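Local coordinates for possible exported protein (Mycobacterium tuberculosis, PDB 3MAY) that binds heme and delivers it to membrane transport proteins as part of the mycobacterial heme-iron acquisition system, drawing on free heme or host hemoglobin, at residues A54-E57 with V62-D65. Numbering follows the deposited sequence.
Sequences AHFE and VASD
Val-62 sends its two methyl groups to two different rings of the preceding helix. CG1 meets the imidazole of His-55 at CE1, 3.6 Å away, with ND1 a little farther off, while CG2 lies 3.8 Å from Phe-56 CE1 and also borders CD1 of that ring. The His-55 and Phe-56 side chains each cross that of Val-62 at about a right angle. Ala-63 adds a looser apolar touch, its CB 4.3 Å from Phe-56 CD2, so the phenyl rests against two successive residues of the 62-65 turn.

The first torsions send the two neighbouring rings off in different directions. His-55 carries CG anti to the backbone N (chi1 -176°), whereas Phe-56 has CG anti to its carbonyl carbon (chi1 -80°), and the imidazole thus meets CG1 of the valine while the phenyl meets CG2. Between the two segments the contacts are van der Waals in kind, those of Phe-56 purely apolar, and the closest pair of CA atoms is Phe-56 and Ala-63, 5.9 Å apart.

Farther out, the His-55 carbonyl O accepts a hydrogen bond from Asn-59 ND2, tying the end of helix 46-57 to the short connection. Val-62 packs close to Tyr-25, the probable axial ligand of heme iron, whose hydroxyl is hydrogen-bonded to Asp-65 OD2, itself salt-bridged to Lys-61; with His-55 a likely heme-binding residue, the corner borders the presumed heme site. It joins the end of helix 46-57 to the start of helix 60-69, with helix 30-41 alongside, where Thr-32 touches both His-55 and Val-62 and Val-35 touches His-55.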
loop_
_atom_site.group_PDB
_atom_site.type_symbol
_atom_site.label_atom_id
_atom_site.label_comp_id
_atom_site.label_asym_id
_atom_site.label_seq_id
_atom_site.Cartn_x
_atom_site.Cartn_y
_atom_site.Cartn_z
ATOM N N ALA C 54 13.296 -8.596 11.151
ATOM C CA ALA C 54 14.341 -9.297 11.896
ATOM C C ALA C 54 15.470 -9.688 10.960
ATOM O O ALA C 54 16.642 -9.794 11.366
ATOM C CB ALA C 54 13.809 -10.529 12.590
ATOM N N HIS C 55 15.114 -9.906 9.707
ATOM C CA HIS C 55 16.104 -10.240 8.761
ATOM C C HIS C 55 17.039 -9.079 8.540
ATOM O O HIS C 55 18.256 -9.273 8.521
ATOM C CB HIS C 55 15.513 -10.657 7.430
ATOM C CG HIS C 55 16.576 -11.090 6.462
ATOM N ND1 HIS C 55 16.970 -10.318 5.392
ATOM C CD2 HIS C 55 17.376 -12.179 6.455
ATOM C CE1 HIS C 55 17.939 -10.932 4.738
ATOM N NE2 HIS C 55 18.216 -12.055 5.373
ATOM N N PHE C 56 16.452 -7.899 8.338
ATOM C CA PHE C 56 17.181 -6.648 8.168
ATOM C C PHE C 56 17.954 -6.305 9.437
ATOM O O PHE C 56 18.983 -5.649 9.406
ATOM C CB PHE C 56 16.198 -5.494 7.878
ATOM C CG PHE C 56 15.705 -5.414 6.442
ATOM C CD1 PHE C 56 15.781 -6.483 5.588
ATOM C CD2 PHE C 56 15.158 -4.242 5.966
ATOM C CE1 PHE C 56 15.327 -6.392 4.264
ATOM C CE2 PHE C 56 14.700 -4.128 4.650
ATOM C CZ PHE C 56 14.774 -5.212 3.802
ATOM N N GLU C 57 17.458 -6.717 10.583
ATOM C CA GLU C 57 18.119 -6.281 11.786
ATOM C C GLU C 57 19.351 -7.125 11.973
ATOM O O GLU C 57 20.419 -6.571 12.171
ATOM C CB GLU C 57 17.167 -6.225 12.998
ATOM C CG GLU C 57 16.176 -5.014 12.926
ATOM C CD GLU C 57 16.687 -3.745 13.677
ATOM O OE1 GLU C 57 17.195 -3.899 14.823
ATOM O OE2 GLU C 57 16.553 -2.600 13.139
ATOM N N VAL C 62 22.372 -6.206 4.471
ATOM C CA VAL C 62 21.242 -6.300 3.531
ATOM C C VAL C 62 20.524 -5.001 3.351
ATOM O O VAL C 62 20.252 -4.632 2.197
ATOM C CB VAL C 62 20.328 -7.559 3.587
ATOM C CG1 VAL C 62 20.435 -8.293 4.838
ATOM C CG2 VAL C 62 18.884 -7.263 3.243
ATOM N N ALA C 63 20.296 -4.242 4.431
ATOM C CA ALA C 63 19.514 -2.965 4.263
ATOM C C ALA C 63 20.300 -1.904 3.530
ATOM O O ALA C 63 19.771 -1.164 2.691
ATOM C CB ALA C 63 19.012 -2.393 5.556
ATOM N N SER C 64 21.584 -1.846 3.844
ATOM C CA SER C 64 22.519 -0.983 3.148
ATOM C C SER C 64 22.673 -1.349 1.636
ATOM O O SER C 64 22.800 -0.458 0.789
ATOM C CB SER C 64 23.814 -1.032 3.943
ATOM O OG SER C 64 24.912 -0.798 3.139
ATOM N N ASP C 65 22.615 -2.651 1.302
ATOM C CA ASP C 65 22.698 -3.105 -0.120
ATOM C C ASP C 65 21.411 -2.759 -0.863
ATOM O O ASP C 65 21.412 -2.285 -1.974
ATOM C CB ASP C 65 22.927 -4.632 -0.214
ATOM C CG ASP C 65 24.360 -5.053 0.076
ATOM O OD1 ASP C 65 25.306 -4.203 0.120
ATOM O OD2 ASP C 65 24.540 -6.281 0.275
#